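Local coordinates for CopC (Methylosinus trichosporium OB3b, PDB 5ICU), which binds a copper(II) ion as a periplasmic CopC-family protein with a cupredoxin-like beta sandwich, and probably serves in copper homeostasis, at residues A17-V22 / Y91-D96; L24-G29 / F77-S82; I37-S42 / L61-P66. All blocks are in the same frame, centred on the assembly; numbering follows the deposited sequence.

Contact 1. Residues A17-V22 / Y91-D96; sequences ASPKLV and YEFTVD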
ATOM      1  N   ALA A  17       0.708  11.963  10.136  1.00 11.70           N
ATOM      2  CA  ALA A  17       1.680  12.503   9.217  1.00 11.23           C
ATOM      3  C   ALA A  17       1.803  11.581   8.028  1.00 10.77           C
ATOM      4  O   ALA A  17       1.328  10.446   8.084  1.00 10.38           O
ATOM      5  CB  ALA A  17       3.014  12.639   9.897  1.00 11.86           C
ATOM      6  N   SER A  18       2.449  12.052   6.964  1.00 10.39           N
ATOM      7  CA  SER A  18       2.581  11.249   5.759  1.00 10.15           C
ATOM      8  C   SER A  18       3.349   9.964   6.100  1.00 10.37           C
ATOM      9  O   SER A  18       4.393  10.043   6.721  1.00 10.81           O
ATOM     10  CB  SER A  18       3.370  12.026   4.714  1.00 10.24           C
ATOM     11  OG  SER A  18       3.387  11.291   3.500  1.00 10.13           O
ATOM     12  N   PRO A  19       2.835   8.794   5.675  1.00 10.83           N
ATOM     13  CA  PRO A  19       3.557   7.535   5.959  1.00 11.41           C
ATOM     14  C   PRO A  19       4.805   7.432   5.093  1.00 11.71           C
ATOM     15  O   PRO A  19       4.729   7.689   3.899  1.00 12.37           O
ATOM     16  CB  PRO A  19       2.528   6.471   5.579  1.00 11.42           C
ATOM     17  CG  PRO A  19       1.732   7.094   4.513  1.00 11.19           C
ATOM     18  CD  PRO A  19       1.611   8.549   4.885  1.00 10.78           C
ATOM     19  N   LYS A  20       5.921   7.013   5.648  1.00 12.47           N
ATOM     20  CA  LYS A  20       7.127   6.866   4.836  1.00 13.42           C
ATOM     21  C   LYS A  20       6.976   5.727   3.826  1.00 12.35           C
ATOM     22  O   LYS A  20       7.475   5.796   2.705  1.00 12.20           O
ATOM     23  CB  LYS A  20       8.310   6.616   5.725  1.00 15.43           C
ATOM     24  CG  LYS A  20       8.611   7.802   6.634  1.00 18.02           C
ATOM     25  CD  LYS A  20       9.918   7.584   7.375  1.00 21.52           C
ATOM     26  CE  LYS A  20      10.231   8.755   8.305  1.00 24.12           C
ATOM     27  NZ  LYS A  20      11.684   8.899   8.596  1.00 26.64           N
ATOM     28  N   LEU A  21       6.240   4.708   4.212  1.00 12.34           N
ATOM     29  CA  LEU A  21       5.926   3.652   3.283  1.00 12.31           C
ATOM     30  C   LEU A  21       4.619   3.008   3.604  1.00 11.02           C
ATOM     31  O   LEU A  21       4.025   3.216   4.678  1.00 10.95           O
ATOM     32  CB  LEU A  21       7.058   2.658   3.139  1.00 14.36           C
ATOM     33  CG  LEU A  21       7.535   2.058   4.407  1.00 15.52           C
ATOM     34  CD1 LEU A  21       6.525   1.107   4.931  1.00 16.39           C
ATOM     35  CD2 LEU A  21       8.860   1.302   4.303  1.00 16.86           C
ATOM     36  N   VAL A  22       4.123   2.281   2.606  1.00  9.88           N
ATOM     37  CA  VAL A  22       2.977   1.393   2.735  1.00  9.57           C
ATOM     38  C   VAL A  22       3.548  -0.001   2.868  1.00  9.14           C
ATOM     39  O   VAL A  22       4.394  -0.390   2.049  1.00  8.56           O
ATOM     40  CB  VAL A  22       2.058   1.484   1.516  1.00  9.81           C
ATOM     41  CG1 VAL A  22       0.995   0.380   1.525  1.00 10.10           C
ATOM     42  CG2 VAL A  22       1.411   2.837   1.439  1.00 10.06           C
ATOM     43  N   TYR A  91      -7.845  -0.238  -0.443  1.00  5.27           N
ATOM     44  CA  TYR A  91      -8.427   0.352   0.768  1.00  5.68           C
ATOM     45  C   TYR A  91      -8.066   1.814   0.879  1.00  6.06           C
ATOM     46  O   TYR A  91      -7.155   2.256   0.207  1.00  5.69           O
ATOM     47  CB  TYR A  91      -7.977  -0.414   2.019  1.00  5.92           C
ATOM     48  CG  TYR A  91      -6.469  -0.330   2.299  1.00  6.07           C
ATOM     49  CD1 TYR A  91      -5.929   0.727   3.045  1.00  6.25           C
ATOM     50  CD2 TYR A  91      -5.568  -1.298   1.843  1.00  6.22           C
ATOM     51  CE1 TYR A  91      -4.552   0.810   3.272  1.00  6.52           C
ATOM     52  CE2 TYR A  91      -4.226  -1.220   2.081  1.00  6.66           C
ATOM     53  CZ  TYR A  91      -3.712  -0.171   2.815  1.00  6.63           C
ATOM     54  OH  TYR A  91      -2.363  -0.098   3.083  1.00  7.64           O
ATOM     55  N   GLU A  92      -8.782   2.537   1.728  1.00  7.22           N
ATOM     56  CA  GLU A  92      -8.582   3.962   1.901  1.00  8.25           C
ATOM     57  C   GLU A  92      -7.876   4.240   3.216  1.00  8.34           C
ATOM     58  O   GLU A  92      -8.017   3.488   4.175  1.00  8.76           O
ATOM     59  CB  GLU A  92      -9.934   4.668   1.852  1.00  9.34           C
ATOM     60  CG  GLU A  92      -9.926   6.187   1.949  1.00 10.70           C
ATOM     61  CD  GLU A  92     -10.132   6.769   3.337  0.50 11.53           C
ATOM     62  OE1 GLU A  92     -10.623   6.090   4.266  0.50 12.95           O
ATOM     63  OE2 GLU A  92      -9.798   7.949   3.511  0.50 12.09           O
ATOM     64  N   PHE A  93      -7.117   5.333   3.255  1.00  8.26           N
ATOM     65  CA  PHE A  93      -6.618   5.881   4.538  1.00  8.51           C
ATOM     66  C   PHE A  93      -6.545   7.382   4.398  1.00  8.68           C
ATOM     67  O   PHE A  93      -6.585   7.898   3.310  1.00  8.78           O
ATOM     68  CB  PHE A  93      -5.290   5.277   4.977  1.00  8.55           C
ATOM     69  CG  PHE A  93      -4.113   5.748   4.189  1.00  8.43           C
ATOM     70  CD1 PHE A  93      -3.760   5.142   3.021  1.00  8.54           C
ATOM     71  CD2 PHE A  93      -3.338   6.831   4.634  1.00  8.79           C
ATOM     72  CE1 PHE A  93      -2.669   5.569   2.299  1.00  8.44           C
ATOM     73  CE2 PHE A  93      -2.257   7.264   3.920  1.00  8.60           C
ATOM     74  CZ  PHE A  93      -1.902   6.649   2.744  1.00  8.67           C
ATOM     75  N   THR A  94      -6.454   8.066   5.541  1.00  8.93           N
ATOM     76  CA  THR A  94      -6.414   9.528   5.566  1.00  8.98           C
ATOM     77  C   THR A  94      -5.190  10.025   6.294  1.00  8.56           C
ATOM     78  O   THR A  94      -4.832   9.499   7.353  1.00  8.61           O
ATOM     79  CB  THR A  94      -7.675  10.081   6.243  1.00  9.59           C
ATOM     80  OG1 THR A  94      -8.847   9.674   5.508  1.00 10.59           O
ATOM     81  CG2 THR A  94      -7.624  11.606   6.246  1.00 10.10           C
ATOM     82  N   VAL A  95      -4.531  11.005   5.669  1.00  8.19           N
ATOM     83  CA  VAL A  95      -3.442  11.776   6.308  1.00  8.29           C
ATOM     84  C   VAL A  95      -4.093  12.990   6.925  1.00  8.32           C
ATOM     85  O   VAL A  95      -4.612  13.843   6.232  1.00  8.19           O
ATOM     86  CB  VAL A  95      -2.374  12.181   5.284  1.00  8.19           C
ATOM     87  CG1 VAL A  95      -1.274  12.994   5.939  1.00  8.55           C
ATOM     88  CG2 VAL A  95      -1.777  10.936   4.613  1.00  8.20           C
ATOM     89  N   ASP A  96      -4.094  13.014   8.249  1.00  8.46           N
ATOM     90  CA  ASP A  96      -4.572  14.181   9.007  1.00  8.67           C
ATOM     91  C   ASP A  96      -3.491  15.263   9.120  1.00  8.22           C
ATOM     92  O   ASP A  96      -2.320  14.968   9.085  1.00  8.26           O
ATOM     93  CB  ASP A  96      -4.914  13.767  10.446  1.00  9.62           C
ATOM     94  CG  ASP A  96      -6.102  12.857  10.598  1.00 10.66           C
ATOM     95  OD1 ASP A  96      -6.934  12.811   9.693  1.00 11.35           O
ATOM     96  OD2 ASP A  96      -6.186  12.232  11.688  1.00 11.75           O
TER
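Phe93 and Val95 meet Pro19 from a strand whose other side carries a short polar bond: Thr94 OG1 donates to Glu92 OE2 at 2.8 Å, arriving on the syn side of the carboxylate and 18° out of its plane. The strand thus has two chemical faces, as expected in the beta sandwich of the CopC fold, where strand 86-95 belongs to one sheet and strand 21-26 to the other. Residues 17-20 form the loop that leads into strand 21-26, and of these 17-19 lie over Phe93 and Val95 at this end of the sandwich.

Pro19 carries the middle of the contact. Its CG lies 4.0 Å from Phe93 CE2 and 4.1 Å from Phe93 CZ, with the proline meeting the ring obliquely, while its CD lies 4.2 Å from Val95 CG2. The phenylalanine holds CG between its own backbone N and carbonyl carbon (chi1 73°), which sends CG toward the 17-22 side. An alanine here would lack CG and CD and would probably leave Phe93 CE2 and Val95 CG2 facing a gap at the join between loop and strand.

The second methyl of Val95 serves the backbone before the proline: CG1 is 4.0 Å from both Ser18 N and Ala17 C. The polar groups beside this seam find partners elsewhere, Ser18 OG with Leu68 N and Asp96 OD1 with His14 ND1.

Deeper in the sandwich, Val22 and Tyr91 approach tip to tip. Val22 CG1 stands anti to the backbone N (chi1 170°), and the phenol of Tyr91, which also makes a weak hydrogen bond to Pro9 O, sets its OH 3.7 Å from Val22 CG1.

Contact 2. Residues L24-G29 / F77-S82; sequences LRFGGG and FRVLSS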
ATOM      1  N   LEU A  24       2.452  -4.040   3.227  1.00  8.05           N
ATOM      2  CA  LEU A  24       1.380  -5.018   3.099  1.00  7.84           C
ATOM      3  C   LEU A  24       1.882  -6.396   3.434  1.00  8.05           C
ATOM      4  O   LEU A  24       2.997  -6.750   3.046  1.00  8.24           O
ATOM      5  CB  LEU A  24       0.874  -5.003   1.656  1.00  7.39           C
ATOM      6  CG  LEU A  24       0.387  -3.687   1.059  1.00  7.19           C
ATOM      7  CD1 LEU A  24      -0.154  -3.914  -0.345  1.00  7.04           C
ATOM      8  CD2 LEU A  24      -0.681  -3.033   1.893  1.00  7.24           C
ATOM      9  N   ARG A  25       1.078  -7.187   4.142  1.00  7.96           N
ATOM     10  CA  ARG A  25       1.405  -8.582   4.449  1.00  8.57           C
ATOM     11  C   ARG A  25       0.251  -9.434   3.995  1.00  7.85           C
ATOM     12  O   ARG A  25      -0.934  -9.089   4.195  1.00  7.63           O
ATOM     13  CB  ARG A  25       1.662  -8.763   5.951  1.00 10.14           C
ATOM     14  CG  ARG A  25       1.976 -10.182   6.335  1.00 12.21           C
ATOM     15  CD  ARG A  25       2.620 -10.310   7.692  1.00 14.62           C
ATOM     16  NE  ARG A  25       1.747  -9.861   8.758  1.00 17.50           N
ATOM     17  CZ  ARG A  25       0.807 -10.609   9.360  1.00 19.71           C
ATOM     18  NH1 ARG A  25       0.600 -11.881   9.010  1.00 20.82           N
ATOM     19  NH2 ARG A  25       0.077 -10.086  10.350  1.00 22.02           N
ATOM     20  N   PHE A  26       0.592 -10.554   3.359  1.00  7.39           N
ATOM     21  CA  PHE A  26      -0.347 -11.458   2.708  1.00  7.16           C
ATOM     22  C   PHE A  26      -0.369 -12.799   3.423  1.00  7.30           C
ATOM     23  O   PHE A  26       0.545 -13.129   4.182  1.00  7.78           O
ATOM     24  CB  PHE A  26      -0.014 -11.584   1.221  1.00  6.88           C
ATOM     25  CG  PHE A  26      -0.057 -10.279   0.486  1.00  6.58           C
ATOM     26  CD1 PHE A  26       1.041  -9.442   0.452  1.00  6.62           C
ATOM     27  CD2 PHE A  26      -1.217  -9.850  -0.117  1.00  6.46           C
ATOM     28  CE1 PHE A  26       0.989  -8.207  -0.182  1.00  6.54           C
ATOM     29  CE2 PHE A  26      -1.278  -8.625  -0.731  1.00  6.30           C
ATOM     30  CZ  PHE A  26      -0.172  -7.798  -0.747  1.00  6.35           C
ATOM     31  N   GLY A  27      -1.379 -13.599   3.114  1.00  7.41           N
ATOM     32  CA  GLY A  27      -1.523 -14.917   3.690  1.00  7.87           C
ATOM     33  C   GLY A  27      -0.671 -16.006   3.102  1.00  8.03           C
ATOM     34  O   GLY A  27      -0.671 -17.149   3.620  1.00  9.44           O
ATOM     35  N   GLY A  28       0.033 -15.703   2.036  1.00  7.61           N
ATOM     36  CA  GLY A  28       0.960 -16.634   1.374  1.00  7.63           C
ATOM     37  C   GLY A  28       1.979 -15.773   0.666  1.00  7.37           C
ATOM     38  O   GLY A  28       1.931 -14.520   0.690  1.00  7.25           O
ATOM     39  N   GLY A  29       2.939 -16.423   0.010  1.00  7.18           N
ATOM     40  CA  GLY A  29       4.001 -15.693  -0.698  1.00  7.07           C
ATOM     41  C   GLY A  29       3.428 -14.871  -1.845  1.00  6.75           C
ATOM     42  O   GLY A  29       2.458 -15.246  -2.491  1.00  6.40           O
ATOM     43  N   PHE A  77      -3.723  -2.632  -4.920  1.00  4.98           N
ATOM     44  CA  PHE A  77      -2.656  -3.617  -5.122  1.00  4.84           C
ATOM     45  C   PHE A  77      -3.118  -4.717  -6.036  1.00  4.72           C
ATOM     46  O   PHE A  77      -4.269  -5.084  -6.024  1.00  4.70           O
ATOM     47  CB  PHE A  77      -2.076  -4.141  -3.810  1.00  4.91           C
ATOM     48  CG  PHE A  77      -3.091  -4.753  -2.903  1.00  4.96           C
ATOM     49  CD1 PHE A  77      -3.749  -3.958  -1.968  1.00  4.96           C
ATOM     50  CD2 PHE A  77      -3.438  -6.113  -2.950  1.00  5.06           C
ATOM     51  CE1 PHE A  77      -4.716  -4.468  -1.137  1.00  5.17           C
ATOM     52  CE2 PHE A  77      -4.402  -6.633  -2.097  1.00  5.17           C
ATOM     53  CZ  PHE A  77      -5.055  -5.798  -1.221  1.00  5.19           C
ATOM     54  N   ARG A  78      -2.161  -5.258  -6.792  1.00  4.67           N
ATOM     55  CA  ARG A  78      -2.453  -6.355  -7.680  1.00  5.01           C
ATOM     56  C   ARG A  78      -1.209  -7.226  -7.683  1.00  4.92           C
ATOM     57  O   ARG A  78      -0.166  -6.825  -8.237  1.00  5.09           O
ATOM     58  CB  ARG A  78      -2.766  -5.787  -9.045  1.00  5.20           C
ATOM     59  CG  ARG A  78      -3.412  -6.852 -10.023  1.00  5.47           C
ATOM     60  CD  ARG A  78      -4.042  -6.215 -11.255  1.00  5.77           C
ATOM     61  NE  ARG A  78      -4.595  -7.231 -12.161  1.00  6.12           N
ATOM     62  CZ  ARG A  78      -3.900  -7.945 -13.043  1.00  6.27           C
ATOM     63  NH1 ARG A  78      -2.608  -7.779 -13.188  1.00  6.34           N
ATOM     64  NH2 ARG A  78      -4.518  -8.861 -13.795  1.00  6.61           N
ATOM     65  N   VAL A  79      -1.277  -8.357  -6.982  1.00  5.16           N
ATOM     66  CA  VAL A  79      -0.106  -9.154  -6.682  1.00  5.30           C
ATOM     67  C   VAL A  79      -0.194 -10.498  -7.360  1.00  5.17           C
ATOM     68  O   VAL A  79      -1.289 -11.026  -7.564  1.00  5.09           O
ATOM     69  CB  VAL A  79       0.101  -9.320  -5.146  1.00  5.67           C
ATOM     70  CG1 VAL A  79       0.208  -7.946  -4.481  1.00  5.86           C
ATOM     71  CG2 VAL A  79      -1.000 -10.146  -4.494  1.00  5.70           C
ATOM     72  N   LEU A  80       0.980 -11.046  -7.663  1.00  5.32           N
ATOM     73  CA  LEU A  80       1.068 -12.443  -8.154  1.00  5.58           C
ATOM     74  C   LEU A  80       1.451 -13.328  -6.988  1.00  5.86           C
ATOM     75  O   LEU A  80       2.522 -13.191  -6.436  1.00  6.24           O
ATOM     76  CB  LEU A  80       2.080 -12.557  -9.305  1.00  5.71           C
ATOM     77  CG  LEU A  80       2.173 -13.982  -9.892  1.00  6.08           C
ATOM     78  CD1 LEU A  80       0.891 -14.471 -10.460  1.00  6.46           C
ATOM     79  CD2 LEU A  80       3.279 -14.030 -10.887  1.00  6.47           C
ATOM     80  N   SER A  81       0.531 -14.197  -6.590  1.00  6.06           N
ATOM     81  CA  SER A  81       0.776 -15.130  -5.477  1.00  6.70           C
ATOM     82  C   SER A  81       1.763 -16.202  -5.887  1.00  7.65           C
ATOM     83  O   SER A  81       1.883 -16.541  -7.054  1.00  7.81           O
ATOM     84  CB  SER A  81      -0.524 -15.803  -5.063  1.00  6.73           C
ATOM     85  OG  SER A  81      -1.578 -14.879  -4.796  1.00  6.74           O
ATOM     86  N   SER A  82       2.420 -16.783  -4.889  1.00  8.66           N
ATOM     87  CA  SER A  82       3.414 -17.823  -5.166  1.00  9.97           C
ATOM     88  C   SER A  82       2.742 -19.052  -5.734  1.00 10.75           C
ATOM     89  O   SER A  82       3.440 -19.848  -6.402  1.00 12.04           O
ATOM     90  CB  SER A  82       4.249 -18.127  -3.924  1.00 10.38           C
ATOM     91  OG  SER A  82       5.002 -16.980  -3.532  1.00 11.23           O
TER
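Phe26 and Phe77 form the apolar centre, an offset edge-to-face pair in which the edge of Phe26 is directed at the face of Phe77. The ring planes stand at 72° and the centroids are 5.8 Å apart, with Phe26 CE2 3.9 Å from Phe77 CE2. Phe26 also meets Val79 tip to tip, its CZ 3.8 Å from Val79 CG1. Leu24 crosses Phe77 on a slant and sets CD1 3.9 Å from Phe77 CD1. These side chains lie between the two sheets of the sandwich; the axes of segments 24-26 and 77-80 come within 10.9 Å, at 43° between their N-to-C directions.

Beyond the strands the two segments draw together, and apolar packing gives way to polar backbone contact. Ser82 N donates to Gly29 O at 2.8 Å, from above the carbonyl plane. The same oxygen accepts a hydrogen bond from Ser2 OG and has a CA-H...O contact at 3.4 Å from Ser81 CA.

Ser81 OG bonds to His85 O and to Ser2 N, and its side chain is about 5 Å from the copper(II) ion held by His1, Asp83 and His85. Gly29 O and Ser81 together therefore tie the segment just before Asp83 and His85 to the N-terminal residues next to His1, which is consistent with a second-shell part in positioning the copper site.

Contact 3. Residues I37-S42 / L61-P66; sequences ISILDS and LTLDAP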
ATOM      1  N   ILE A  37       1.726  -2.078  -6.279  1.00  5.34           N
ATOM      2  CA  ILE A  37       0.996  -1.304  -5.287  1.00  5.31           C
ATOM      3  C   ILE A  37       0.963   0.108  -5.855  1.00  5.34           C
ATOM      4  O   ILE A  37       1.989   0.622  -6.309  1.00  5.75           O
ATOM      5  CB  ILE A  37       1.684  -1.296  -3.903  1.00  5.47           C
ATOM      6  CG1 ILE A  37       2.025  -2.708  -3.442  1.00  5.73           C
ATOM      7  CG2 ILE A  37       0.793  -0.589  -2.894  1.00  5.51           C
ATOM      8  CD1 ILE A  37       2.929  -2.774  -2.236  1.00  6.25           C
ATOM      9  N   SER A  38      -0.195   0.739  -5.731  1.00  5.38           N
ATOM     10  CA  SER A  38      -0.363   2.121  -6.167  1.00  5.57           C
ATOM     11  C   SER A  38      -1.038   2.933  -5.080  1.00  5.61           C
ATOM     12  O   SER A  38      -1.893   2.438  -4.365  1.00  5.76           O
ATOM     13  CB  SER A  38      -1.264   2.235  -7.396  1.00  5.77           C
ATOM     14  OG  SER A  38      -0.728   1.508  -8.484  1.00  6.41           O
ATOM     15  N   ILE A  39      -0.665   4.205  -4.959  1.00  5.77           N
ATOM     16  CA  ILE A  39      -1.407   5.162  -4.153  1.00  6.14           C
ATOM     17  C   ILE A  39      -2.082   6.131  -5.064  1.00  6.17           C
ATOM     18  O   ILE A  39      -1.442   6.722  -5.949  1.00  6.35           O
ATOM     19  CB  ILE A  39      -0.457   5.925  -3.197  1.00  6.35           C
ATOM     20  CG1 ILE A  39       0.279   4.949  -2.259  1.00  6.58           C
ATOM     21  CG2 ILE A  39      -1.211   6.987  -2.407  1.00  6.57           C
ATOM     22  CD1 ILE A  39       1.319   5.605  -1.387  1.00  7.02           C
ATOM     23  N   LEU A  40      -3.383   6.299  -4.850  1.00  6.41           N
ATOM     24  CA  LEU A  40      -4.240   7.253  -5.589  1.00  6.97           C
ATOM     25  C   LEU A  40      -4.639   8.358  -4.656  1.00  7.19           C
ATOM     26  O   LEU A  40      -4.904   8.116  -3.499  1.00  7.23           O
ATOM     27  CB  LEU A  40      -5.522   6.566  -6.112  1.00  7.29           C
ATOM     28  CG  LEU A  40      -5.351   5.309  -6.910  1.00  7.77           C
ATOM     29  CD1 LEU A  40      -6.731   4.819  -7.354  1.00  8.04           C
ATOM     30  CD2 LEU A  40      -4.404   5.469  -8.087  1.00  8.14           C
ATOM     31  N   ASP A  41      -4.655   9.587  -5.145  1.00  7.62           N
ATOM     32  CA  ASP A  41      -5.180  10.699  -4.336  1.00  8.31           C
ATOM     33  C   ASP A  41      -6.692  10.763  -4.366  1.00  8.78           C
ATOM     34  O   ASP A  41      -7.331   9.877  -4.932  1.00  8.49           O
ATOM     35  CB  ASP A  41      -4.490  12.031  -4.730  1.00  9.06           C
ATOM     36  CG  ASP A  41      -5.009  12.653  -6.009  1.00  9.83           C
ATOM     37  OD1 ASP A  41      -6.010  12.226  -6.549  1.00  9.94           O
ATOM     38  OD2 ASP A  41      -4.363  13.634  -6.498  1.00 12.32           O
ATOM     39  N   SER A  42      -7.269  11.766  -3.712  1.00  9.65           N
ATOM     40  CA  SER A  42      -8.695  11.831  -3.534  1.00 10.49           C
ATOM     41  C   SER A  42      -9.466  12.113  -4.789  1.00 11.03           C
ATOM     42  O   SER A  42     -10.678  12.037  -4.770  1.00 10.51           O
ATOM     43  CB  SER A  42      -9.039  12.877  -2.467  1.00 11.30           C
ATOM     44  OG  SER A  42      -8.722  14.171  -2.892  1.00 12.60           O
ATOM     45  N   LEU A  61       5.239  -7.002   1.191  1.00  8.09           N
ATOM     46  CA  LEU A  61       5.664  -6.032   0.185  1.00  8.07           C
ATOM     47  C   LEU A  61       5.679  -4.685   0.817  1.00  8.23           C
ATOM     48  O   LEU A  61       4.844  -4.382   1.691  1.00  8.42           O
ATOM     49  CB  LEU A  61       4.719  -5.982  -1.013  1.00  7.94           C
ATOM     50  CG  LEU A  61       4.666  -7.204  -1.910  1.00  8.19           C
ATOM     51  CD1 LEU A  61       3.566  -6.994  -2.897  1.00  8.22           C
ATOM     52  CD2 LEU A  61       6.003  -7.469  -2.586  1.00  8.24           C
ATOM     53  N   THR A  62       6.548  -3.813   0.307  1.00  8.14           N
ATOM     54  CA  THR A  62       6.507  -2.392   0.703  1.00  8.66           C
ATOM     55  C   THR A  62       6.538  -1.469  -0.508  1.00  8.52           C
ATOM     56  O   THR A  62       6.974  -1.868  -1.617  1.00  8.33           O
ATOM     57  CB  THR A  62       7.653  -2.013   1.654  1.00  9.22           C
ATOM     58  OG1 THR A  62       8.896  -2.155   0.982  1.00  9.89           O
ATOM     59  CG2 THR A  62       7.653  -2.819   2.936  1.00  9.53           C
ATOM     60  N   LEU A  63       6.013  -0.249  -0.313  1.00  8.95           N
ATOM     61  CA  LEU A  63       6.087   0.793  -1.331  1.00  9.66           C
ATOM     62  C   LEU A  63       6.540   2.072  -0.616  1.00 10.14           C
ATOM     63  O   LEU A  63       5.858   2.521   0.313  1.00 10.18           O
ATOM     64  CB  LEU A  63       4.718   0.995  -1.969  1.00  9.84           C
ATOM     65  CG  LEU A  63       4.637   2.185  -2.955  1.00 10.56           C
ATOM     66  CD1 LEU A  63       5.591   1.995  -4.110  1.00 11.14           C
ATOM     67  CD2 LEU A  63       3.200   2.327  -3.376  1.00 10.90           C
ATOM     68  N   ASP A  64       7.635   2.672  -1.094  1.00 11.15           N
ATOM     69  CA  ASP A  64       8.085   3.969  -0.545  1.00 13.00           C
ATOM     70  C   ASP A  64       7.181   5.065  -1.068  1.00 12.04           C
ATOM     71  O   ASP A  64       6.955   5.175  -2.276  1.00 12.85           O
ATOM     72  CB  ASP A  64       9.505   4.211  -0.960  1.00 15.46           C
ATOM     73  CG  ASP A  64      10.480   3.318  -0.230  1.00 18.38           C
ATOM     74  OD1 ASP A  64      10.122   2.682   0.795  1.00 22.79           O
ATOM     75  OD2 ASP A  64      11.634   3.259  -0.684  1.00 24.02           O
ATOM     76  N   ALA A  65       6.605   5.849  -0.170  1.00 11.32           N
ATOM     77  CA  ALA A  65       5.698   6.928  -0.578  1.00 10.77           C
ATOM     78  C   ALA A  65       6.460   8.241  -0.650  1.00 10.84           C
ATOM     79  O   ALA A  65       7.259   8.536   0.221  1.00 11.22           O
ATOM     80  CB  ALA A  65       4.549   7.060   0.394  1.00 10.71           C
ATOM     81  N   PRO A  66       6.124   9.079  -1.611  1.00 10.35           N
ATOM     82  CA  PRO A  66       6.545  10.493  -1.496  1.00 10.61           C
ATOM     83  C   PRO A  66       5.757  11.166  -0.401  1.00 10.59           C
ATOM     84  O   PRO A  66       4.862  10.584   0.208  1.00 10.31           O
ATOM     85  CB  PRO A  66       6.140  11.080  -2.847  1.00 10.74           C
ATOM     86  CG  PRO A  66       4.912  10.295  -3.193  1.00 10.73           C
ATOM     87  CD  PRO A  66       5.119   8.889  -2.679  1.00 10.65           C
TER
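Strands 36-40 and 60-64 face each other from opposite sheets of the sandwich, and Ile37, Ile39 and Leu63 carry most of the meeting between them. Leu63 CD2 is the shared atom: it lies 3.8 Å from Ile37 CG2, 4.1 Å from Ile39 CG1 and 3.6 Å from Ile37 O. The leucine holds CG anti to its backbone N (chi1 174°), and its side chain slides past that of Ile37 in the opposite direction.

The axes of segments 37-40 and 61-64 pass 8.1 Å apart and are turned by 41°, a twisted face-to-face arrangement of the kind found in beta sandwiches, where side chains rather than backbone bonds join the sheets. Ile37 also touches Leu24 and Val75, which places it in the same buried layer as residues of both sheets.

The longer branches of the isoleucines extend the contact along the strands. CD1 of Ile37 lies beside Leu63 CB and 3.9 Å from Leu61 CB. At the far end, where strand 60-64 gives way to loop, CD1 of Ile39 closes on Ala65 CB at 4.0 Å.

All three contacts join the two sheets of one sandwich, yet their chemistry shifts with position. Contact 3 is nearest the centre of the chain, and its side-chain contacts are all aliphatic; contact 2 is also buried but mixes aromatic packing with a polar rim toward the copper; contact 1, partly buried, lies at the other end and packs a loop against strand 86-95. Strand 21-26 serves contacts 1 and 2, and Tyr91 OH of contact 1 packs on Leu24 CD2 of contact 2 at 3.6 Å. Its neighbour, strand 60-64, brings in contact 3: Leu24 N probably bonds to Leu61 O, and Val22 O to Leu63 N, so backbone bonds within one sheet tie contact 3 to the other two.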